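Local coordinates for protein myosin regulatory light chain (Placopecten magellanicus, PDB 3PN7) that probably acts as the calcium-binding light chain that confers calcium control on molluscan muscle myosin, and here holds a magnesium ion, at residues B[31-36]-B[42-47]; B[96-101]-B[147-152]; B[113-118]-B[132-137]. All coordinates share one frame; numbering follows the deposited sequence.

Contact 1 of 3, residues B[31-36]-B[42-47]; sequences MIDQNR and INDLKE. With MG (magnesium ion), chain G.
Two carboxylates, those of D33 and D44, meet at the magnesium ion with their planes 84° apart, and each turns OD2 to the metal. D33 OD2 binds the magnesium ion at 2.4 Å, and D44 OD2 does so at the same length. The two OD2 atoms come no nearer than 3.5 Å, and the shared cation probably offsets the repulsion between them. The other oxygen of D44 serves the backbone of the loop: OD1 accepts N35 N at 2.8 Å through its syn lone pair, with a bent N-H...O angle of 140°. With CG anti to the backbone N (chi1 -178°), the carboxylate of D33 is carried toward the metal, where OD2 binds the ion while OD1 accepts the amide of G38. This is the calcium-type EF-hand loop, beginning at D33 and ending at D44. Its last position usually holds a glutamate giving two oxygens; the shorter aspartate here gives one, which suits a small ion such as magnesium. The carbonyl of F39 is a further ligand, and N35 belongs to the site, although the placing of its side chain is doubtful. Beside the site, I32 CG2 rests 4.0 Å from L45 CD1, branched apolar groups suited to the buried side. Helix 19-32 thus delivers the chain to the metal and helix 42-52 leads it away, while L45 packs on L65 and K46 forms a salt bridge to D58, both of helix 58-66.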
loop_
_atom_site.group_PDB
_atom_site.type_symbol
_atom_site.label_atom_id
_atom_site.label_comp_id
_atom_site.label_asym_id
_atom_site.label_seq_id
_atom_site.Cartn_x
_atom_site.Cartn_y
_atom_site.Cartn_z
ATOM N N MET B 31 5.629 -7.908 36.742
ATOM C CA MET B 31 6.839 -7.221 37.181
ATOM C C MET B 31 6.552 -6.004 38.064
ATOM O O MET B 31 7.285 -5.724 39.015
ATOM C CB MET B 31 7.688 -6.791 35.990
ATOM C CG MET B 31 9.004 -6.136 36.425
ATOM S SD MET B 31 10.155 -5.881 35.054
ATOM C CE MET B 31 10.263 -7.543 34.412
ATOM N N ILE B 32 5.490 -5.271 37.738
ATOM C CA ILE B 32 5.140 -4.083 38.506
ATOM C C ILE B 32 4.562 -4.481 39.865
ATOM O O ILE B 32 4.696 -3.749 40.848
ATOM C CB ILE B 32 4.165 -3.175 37.735
ATOM C CG1 ILE B 32 4.798 -2.712 36.428
ATOM C CG2 ILE B 32 3.811 -1.955 38.546
ATOM C CD1 ILE B 32 3.791 -2.148 35.456
ATOM N N ASP B 33 3.933 -5.653 39.920
ATOM C CA ASP B 33 3.412 -6.175 41.176
ATOM C C ASP B 33 4.521 -6.800 42.026
ATOM O O ASP B 33 4.577 -8.020 42.209
ATOM C CB ASP B 33 2.298 -7.193 40.923
ATOM C CG ASP B 33 1.698 -7.723 42.211
ATOM O OD1 ASP B 33 1.044 -8.790 42.186
ATOM O OD2 ASP B 33 1.906 -7.074 43.259
ATOM N N GLN B 34 5.406 -5.958 42.544
ATOM C CA GLN B 34 6.546 -6.437 43.317
ATOM C C GLN B 34 6.086 -7.249 44.547
ATOM O O GLN B 34 6.833 -8.059 45.081
ATOM C CB GLN B 34 7.452 -5.257 43.702
ATOM C CG GLN B 34 7.849 -4.334 42.516
ATOM C CD GLN B 34 9.167 -4.744 41.822
ATOM O OE1 GLN B 34 9.228 -5.744 41.084
ATOM N NE2 GLN B 34 10.218 -3.956 42.050
ATOM N N ASN B 35 4.837 -7.040 44.952
ATOM C CA ASN B 35 4.197 -7.742 46.069
ATOM C C ASN B 35 3.878 -9.205 45.803
ATOM O O ASN B 35 3.765 -9.996 46.738
ATOM C CB ASN B 35 2.851 -7.067 46.405
ATOM C CG ASN B 35 2.997 -5.938 47.371
ATOM O OD1 ASN B 35 2.041 -5.212 47.646
ATOM N ND2 ASN B 35 4.206 -5.772 47.905
ATOM N N ARG B 36 3.725 -9.550 44.529
ATOM C CA ARG B 36 3.220 -10.856 44.141
ATOM C C ARG B 36 1.807 -10.937 44.688
ATOM O O ARG B 36 1.170 -11.988 44.700
ATOM C CB ARG B 36 4.103 -11.970 44.693
ATOM C CG ARG B 36 5.436 -12.084 43.977
ATOM C CD ARG B 36 6.427 -12.908 44.768
ATOM N NE ARG B 36 7.795 -12.692 44.314
ATOM C CZ ARG B 36 8.772 -13.580 44.444
ATOM N NH1 ARG B 36 8.531 -14.750 45.013
ATOM N NH2 ARG B 36 9.988 -13.299 44.003
ATOM N N ILE B 42 0.175 1.411 45.652
ATOM C CA ILE B 42 1.089 2.541 45.556
ATOM C C ILE B 42 2.540 2.152 45.872
ATOM O O ILE B 42 3.475 2.710 45.299
ATOM C CB ILE B 42 0.635 3.736 46.398
ATOM C CG1 ILE B 42 1.563 4.919 46.136
ATOM C CG2 ILE B 42 0.608 3.369 47.893
ATOM C CD1 ILE B 42 0.967 6.263 46.476
ATOM N N ASN B 43 2.722 1.183 46.765
ATOM C CA ASN B 43 4.058 0.698 47.105
ATOM C C ASN B 43 4.740 -0.031 45.938
ATOM O O ASN B 43 5.939 0.154 45.700
ATOM C CB ASN B 43 4.013 -0.221 48.333
ATOM C CG ASN B 43 3.443 0.467 49.565
ATOM O OD1 ASN B 43 3.612 1.680 49.763
ATOM N ND2 ASN B 43 2.759 -0.309 50.402
ATOM N N ASP B 44 3.973 -0.858 45.222
ATOM C CA ASP B 44 4.470 -1.540 44.027
ATOM C C ASP B 44 4.928 -0.533 42.998
ATOM O O ASP B 44 5.986 -0.675 42.386
ATOM C CB ASP B 44 3.369 -2.396 43.418
ATOM C CG ASP B 44 3.135 -3.668 44.188
ATOM O OD1 ASP B 44 4.095 -4.455 44.329
ATOM O OD2 ASP B 44 1.988 -3.893 44.632
ATOM N N LEU B 45 4.112 0.497 42.821
ATOM C CA LEU B 45 4.373 1.535 41.838
ATOM C C LEU B 45 5.623 2.319 42.220
ATOM O O LEU B 45 6.523 2.503 41.389
ATOM C CB LEU B 45 3.162 2.468 41.749
ATOM C CG LEU B 45 2.575 2.891 40.404
ATOM C CD1 LEU B 45 2.524 1.759 39.425
ATOM C CD2 LEU B 45 1.195 3.471 40.638
ATOM N N LYS B 46 5.679 2.781 43.471
ATOM C CA LYS B 46 6.867 3.476 43.981
ATOM C C LYS B 46 8.115 2.620 43.789
ATOM O O LYS B 46 9.149 3.094 43.305
ATOM C CB LYS B 46 6.733 3.774 45.479
ATOM C CG LYS B 46 5.718 4.825 45.861
ATOM C CD LYS B 46 6.008 5.338 47.273
ATOM C CE LYS B 46 5.095 6.480 47.663
ATOM N NZ LYS B 46 5.640 7.248 48.822
ATOM N N GLU B 47 8.009 1.356 44.190
ATOM C CA GLU B 47 9.095 0.402 44.016
ATOM C C GLU B 47 9.526 0.299 42.554
ATOM O O GLU B 47 10.712 0.423 42.238
ATOM C CB GLU B 47 8.696 -0.980 44.542
ATOM C CG GLU B 47 9.890 -1.810 44.914
ATOM C CD GLU B 47 10.843 -1.038 45.835
ATOM O OE1 GLU B 47 10.359 -0.434 46.818
ATOM O OE2 GLU B 47 12.065 -1.015 45.560
HETATM MG MG MG G . 0.965 -5.963 45.214
#

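Contact 2 of 3, residues B[96-101]-B[147-152]; sequences NAFGMF and VRFVAM
F98 reaches from helix 91-99 to F149 and V150 of helix 146-154, joining the first and last helices of the C-terminal lobe, which has the paired EF-hand-like fold. The contact is wholly apolar and buried, and it comes in two kinds. The first is aromatic: the rings of F98 and F149 have centroids 5.9 Å apart and planes inclined at 80°, so they meet obliquely, the one side chain running nearly perpendicular to the other. The far end of the F98 ring does the touching, CZ lying 3.9 Å from F149 CD2. F149 holds CG anti to its backbone N (chi1 174°), which brings its ring to that far end of F98. Phenylalanine suits both places because the helix backbones are well apart, with 8.5 Å between the nearest CA atoms, those of F98 and V147, and long flat groups can span such a gap without a polar end to satisfy. Neighbouring rings extend the cluster: Y146 meets F98 nearly parallel, F144 meets F149, and the chain of another protein also packs on both phenylalanines. The second kind is aliphatic. V150 is compact and branched next to the backbone, and it and F98 run past one another, each heading toward the other's helix; its CG2 methyl lies 3.9 Å from F98 CD2 and 4.0 Å from F98 CE2.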
loop_
_atom_site.group_PDB
_atom_site.type_symbol
_atom_site.label_atom_id
_atom_site.label_comp_id
_atom_site.label_asym_id
_atom_site.label_seq_id
_atom_site.Cartn_x
_atom_site.Cartn_y
_atom_site.Cartn_z
ATOM N N ASN B 96 8.959 -3.400 9.206
ATOM C CA ASN B 96 8.706 -4.068 7.933
ATOM C C ASN B 96 7.598 -3.398 7.117
ATOM O O ASN B 96 7.605 -3.448 5.881
ATOM C CB ASN B 96 8.393 -5.544 8.149
ATOM C CG ASN B 96 9.522 -6.278 8.857
ATOM O OD1 ASN B 96 9.300 -7.317 9.480
ATOM N ND2 ASN B 96 10.738 -5.731 8.779
ATOM N N ALA B 97 6.651 -2.779 7.824
ATOM C CA ALA B 97 5.590 -1.988 7.205
ATOM C C ALA B 97 6.227 -0.862 6.401
ATOM O O ALA B 97 5.925 -0.681 5.225
ATOM C CB ALA B 97 4.637 -1.409 8.288
ATOM N N PHE B 98 7.112 -0.106 7.049
ATOM C CA PHE B 98 7.897 0.906 6.364
ATOM C C PHE B 98 8.735 0.303 5.206
ATOM O O PHE B 98 8.872 0.916 4.141
ATOM C CB PHE B 98 8.806 1.651 7.355
ATOM C CG PHE B 98 8.121 2.784 8.103
ATOM C CD1 PHE B 98 7.795 3.972 7.456
ATOM C CD2 PHE B 98 7.847 2.676 9.467
ATOM C CE1 PHE B 98 7.190 5.028 8.150
ATOM C CE2 PHE B 98 7.235 3.718 10.169
ATOM C CZ PHE B 98 6.911 4.894 9.516
ATOM N N GLY B 99 9.286 -0.894 5.413
ATOM C CA GLY B 99 10.143 -1.537 4.417
ATOM C C GLY B 99 9.399 -1.726 3.100
ATOM O O GLY B 99 9.961 -1.667 2.016
ATOM N N MET B 100 8.101 -1.947 3.222
ATOM C CA MET B 100 7.210 -2.114 2.094
ATOM C C MET B 100 7.343 -1.010 1.047
ATOM O O MET B 100 7.016 -1.218 -0.123
ATOM C CB MET B 100 5.779 -2.083 2.620
ATOM C CG MET B 100 4.881 -3.059 1.967
ATOM S SD MET B 100 5.254 -4.651 2.664
ATOM C CE MET B 100 4.271 -4.516 4.162
ATOM N N PHE B 101 7.783 0.169 1.486
ATOM C CA PHE B 101 7.854 1.338 0.621
ATOM C C PHE B 101 9.313 1.708 0.381
ATOM O O PHE B 101 9.618 2.767 -0.180
ATOM C CB PHE B 101 7.090 2.520 1.240
ATOM C CG PHE B 101 5.649 2.211 1.559
ATOM C CD1 PHE B 101 5.281 1.800 2.828
ATOM C CD2 PHE B 101 4.668 2.316 0.585
ATOM C CE1 PHE B 101 3.950 1.511 3.123
ATOM C CE2 PHE B 101 3.342 2.039 0.868
ATOM C CZ PHE B 101 2.980 1.620 2.137
ATOM N N VAL B 147 13.661 3.565 10.801
ATOM C CA VAL B 147 14.146 2.701 11.874
ATOM C C VAL B 147 14.190 3.477 13.195
ATOM O O VAL B 147 13.681 3.034 14.216
ATOM C CB VAL B 147 15.541 2.132 11.554
ATOM C CG1 VAL B 147 16.078 1.322 12.743
ATOM C CG2 VAL B 147 15.479 1.283 10.285
ATOM N N ARG B 148 14.783 4.658 13.158
ATOM C CA ARG B 148 14.871 5.505 14.336
ATOM C C ARG B 148 13.497 6.051 14.753
ATOM O O ARG B 148 13.194 6.187 15.941
ATOM C CB ARG B 148 15.826 6.654 14.047
ATOM C CG ARG B 148 16.176 7.488 15.246
ATOM C CD ARG B 148 17.181 8.545 14.840
ATOM N NE ARG B 148 17.614 9.363 15.965
ATOM C CZ ARG B 148 18.150 10.570 15.827
ATOM N NH1 ARG B 148 18.299 11.088 14.609
ATOM N NH2 ARG B 148 18.530 11.259 16.897
ATOM N N PHE B 149 12.660 6.370 13.773
ATOM C CA PHE B 149 11.306 6.821 14.072
ATOM C C PHE B 149 10.550 5.729 14.839
ATOM O O PHE B 149 9.859 6.011 15.809
ATOM C CB PHE B 149 10.571 7.212 12.783
ATOM C CG PHE B 149 9.122 7.551 12.982
ATOM C CD1 PHE B 149 8.736 8.833 13.336
ATOM C CD2 PHE B 149 8.143 6.584 12.803
ATOM C CE1 PHE B 149 7.398 9.151 13.517
ATOM C CE2 PHE B 149 6.806 6.889 12.972
ATOM C CZ PHE B 149 6.427 8.173 13.333
ATOM N N VAL B 150 10.700 4.483 14.417
ATOM C CA VAL B 150 10.033 3.372 15.081
ATOM C C VAL B 150 10.490 3.229 16.538
ATOM O O VAL B 150 9.675 2.966 17.419
ATOM C CB VAL B 150 10.222 2.032 14.327
ATOM C CG1 VAL B 150 9.644 0.883 15.152
ATOM C CG2 VAL B 150 9.558 2.088 12.951
ATOM N N ALA B 151 11.787 3.416 16.786
ATOM C CA ALA B 151 12.326 3.338 18.138
ATOM C C ALA B 151 11.682 4.410 18.995
ATOM O O ALA B 151 11.353 4.181 20.158
ATOM C CB ALA B 151 13.844 3.508 18.133
ATOM N N MET B 152 11.493 5.581 18.399
ATOM C CA MET B 152 10.877 6.695 19.093
ATOM C C MET B 152 9.420 6.432 19.463
ATOM O O MET B 152 9.023 6.648 20.610
ATOM C CB MET B 152 10.987 7.973 18.264
ATOM C CG MET B 152 10.480 9.207 18.995
ATOM S SD MET B 152 10.472 10.684 17.954
ATOM C CE MET B 152 9.056 10.328 16.918
#

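Contact 3 of 3, residues B[113-118]-B[132-137]; sequences YIKDLL and MTFKEA
L118 N, on the residue whose side chain leans on F134, is gripped twice: by I114 O at 3.1 Å and, weakly, by K115 O at 3.3 Å. This helical turn holds I114, K115 and L118 as one surface, against which F134 packs in a helix-to-helix contact of the C-terminal EF-hand-like lobe, between helix 111-120 and helix 127-134. The long, partly exposed lysine lies over one face of the ring. K115 CG sits 3.6 Å from F134 CZ, and because the chain runs extended from there, CE reaches farther along the face to make a CH-pi contact, 3.9 Å from the ring centroid and 12° off the normal. NZ follows at 4.8 Å from that centroid in a cation-pi interaction. Lysine suits this partly exposed place, since its methylenes cover the ring while the ammonium stays over the face. Replacing F134 by an alanine would probably open a gap between the helices and deprive the ammonium group of K115 of its aromatic partner. M130 of helix 127-134 also touches K115 and L118, and a backbone bond ties L118 to F125 in the loop between the helices. L118, itself buried, brings CD2 obliquely to the ring, 3.8 Å from F134 CZ, while the buried, beta-branched I114 comes to the ring edge, its CG2 4.1 Å from F134 CE1.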
loop_
_atom_site.group_PDB
_atom_site.type_symbol
_atom_site.label_atom_id
_atom_site.label_comp_id
_atom_site.label_asym_id
_atom_site.label_seq_id
_atom_site.Cartn_x
_atom_site.Cartn_y
_atom_site.Cartn_z
ATOM N N TYR B 113 7.670 11.492 0.183
ATOM C CA TYR B 113 6.957 10.241 -0.077
ATOM C C TYR B 113 6.142 9.821 1.156
ATOM O O TYR B 113 4.943 9.578 1.062
ATOM C CB TYR B 113 7.967 9.152 -0.449
ATOM C CG TYR B 113 7.402 7.813 -0.879
ATOM C CD1 TYR B 113 6.184 7.717 -1.543
ATOM C CD2 TYR B 113 8.112 6.638 -0.631
ATOM C CE1 TYR B 113 5.685 6.468 -1.953
ATOM C CE2 TYR B 113 7.635 5.405 -1.028
ATOM C CZ TYR B 113 6.418 5.321 -1.678
ATOM O OH TYR B 113 5.954 4.088 -2.065
ATOM N N ILE B 114 6.785 9.737 2.319
ATOM C CA ILE B 114 6.044 9.359 3.525
ATOM C C ILE B 114 4.967 10.386 3.936
ATOM O O ILE B 114 3.913 10.028 4.454
ATOM C CB ILE B 114 6.980 9.019 4.712
ATOM C CG1 ILE B 114 6.147 8.416 5.838
ATOM C CG2 ILE B 114 7.792 10.240 5.161
ATOM C CD1 ILE B 114 5.470 7.098 5.445
ATOM N N LYS B 115 5.211 11.663 3.680
ATOM C CA LYS B 115 4.181 12.657 3.943
ATOM C C LYS B 115 2.974 12.430 3.047
ATOM O O LYS B 115 1.832 12.492 3.499
ATOM C CB LYS B 115 4.728 14.074 3.787
ATOM C CG LYS B 115 5.652 14.460 4.918
ATOM C CD LYS B 115 5.791 15.969 5.041
ATOM C CE LYS B 115 6.683 16.331 6.219
ATOM N NZ LYS B 115 6.589 17.779 6.555
ATOM N N ASP B 116 3.233 12.135 1.782
ATOM C CA ASP B 116 2.164 11.915 0.815
ATOM C C ASP B 116 1.348 10.689 1.203
ATOM O O ASP B 116 0.116 10.751 1.267
ATOM C CB ASP B 116 2.750 11.762 -0.596
ATOM C CG ASP B 116 1.677 11.688 -1.681
ATOM O OD1 ASP B 116 0.568 12.221 -1.473
ATOM O OD2 ASP B 116 1.953 11.102 -2.749
ATOM N N LEU B 117 2.027 9.578 1.482
ATOM C CA LEU B 117 1.328 8.356 1.908
ATOM C C LEU B 117 0.412 8.604 3.112
ATOM O O LEU B 117 -0.724 8.119 3.171
ATOM C CB LEU B 117 2.328 7.255 2.266
ATOM C CG LEU B 117 3.242 6.710 1.168
ATOM C CD1 LEU B 117 4.439 5.977 1.794
ATOM C CD2 LEU B 117 2.459 5.760 0.309
ATOM N N LEU B 118 0.916 9.349 4.084
ATOM C CA LEU B 118 0.248 9.468 5.374
ATOM C C LEU B 118 -0.953 10.389 5.237
ATOM O O LEU B 118 -2.026 10.123 5.774
ATOM C CB LEU B 118 1.216 10.042 6.415
ATOM C CG LEU B 118 1.830 9.204 7.558
ATOM C CD1 LEU B 118 1.916 7.751 7.255
ATOM C CD2 LEU B 118 3.184 9.738 7.955
ATOM N N MET B 132 2.064 16.907 14.553
ATOM C CA MET B 132 2.589 16.235 15.734
ATOM C C MET B 132 3.460 15.045 15.350
ATOM O O MET B 132 4.347 14.653 16.097
ATOM C CB MET B 132 1.455 15.772 16.643
ATOM C CG MET B 132 0.612 16.904 17.219
ATOM S SD MET B 132 -0.826 16.226 18.054
ATOM C CE MET B 132 -1.939 17.629 18.033
ATOM N N THR B 133 3.191 14.457 14.189
ATOM C CA THR B 133 3.995 13.341 13.719
ATOM C C THR B 133 5.421 13.794 13.388
ATOM O O THR B 133 6.384 13.212 13.860
ATOM C CB THR B 133 3.342 12.648 12.508
ATOM O OG1 THR B 133 2.114 12.031 12.921
ATOM C CG2 THR B 133 4.266 11.573 11.940
ATOM N N PHE B 134 5.545 14.852 12.599
ATOM C CA PHE B 134 6.848 15.253 12.083
ATOM C C PHE B 134 7.584 16.275 12.939
ATOM O O PHE B 134 8.710 16.680 12.611
ATOM C CB PHE B 134 6.721 15.726 10.638
ATOM C CG PHE B 134 6.356 14.629 9.705
ATOM C CD1 PHE B 134 7.340 13.870 9.099
ATOM C CD2 PHE B 134 5.027 14.319 9.469
ATOM C CE1 PHE B 134 7.013 12.842 8.259
ATOM C CE2 PHE B 134 4.692 13.293 8.633
ATOM C CZ PHE B 134 5.688 12.549 8.025
ATOM N N LYS B 135 6.973 16.649 14.057
ATOM C CA LYS B 135 7.584 17.580 14.994
ATOM C C LYS B 135 8.978 17.134 15.442
ATOM O O LYS B 135 9.927 17.911 15.377
ATOM C CB LYS B 135 6.679 17.774 16.212
ATOM C CG LYS B 135 7.103 18.905 17.128
ATOM C CD LYS B 135 6.454 20.217 16.724
ATOM C CE LYS B 135 7.016 21.377 17.527
ATOM N NZ LYS B 135 6.973 21.112 18.991
ATOM N N GLU B 136 9.101 15.890 15.894
ATOM C CA GLU B 136 10.359 15.408 16.421
ATOM C C GLU B 136 10.882 14.306 15.528
ATOM O O GLU B 136 11.761 13.546 15.923
ATOM C CB GLU B 136 10.186 14.901 17.852
ATOM C CG GLU B 136 9.892 15.994 18.868
ATOM C CD GLU B 136 11.137 16.737 19.306
ATOM O OE1 GLU B 136 12.075 16.087 19.813
ATOM O OE2 GLU B 136 11.179 17.975 19.146
ATOM N N ALA B 137 10.342 14.216 14.318
ATOM C CA ALA B 137 10.790 13.148 13.430
ATOM C C ALA B 137 12.231 13.349 12.967
ATOM O O ALA B 137 12.659 14.471 12.712
ATOM C CB ALA B 137 9.858 13.027 12.237
#

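In the fold
From the N terminus, contact 1 comes first: it closes the short loop of residues 37-41 and joins helix 19-32 to helix 42-52 at the metal. It is complete before contact 2 opens, and the chain passes through helices 58-66 and 74-85 in between. Contact 2 brings helix 146-154 back to helix 91-99 across 45 residues, and contact 3 falls entirely within that span, tying helix 111-120 to helix 127-134. Contacts 2 and 3 touch, F98 packing on I114 and F101 on L117, so all four helices share one core. Contact 1 lies on the opposite side of the chain's centre, about 34 Å from contact 2 between centres.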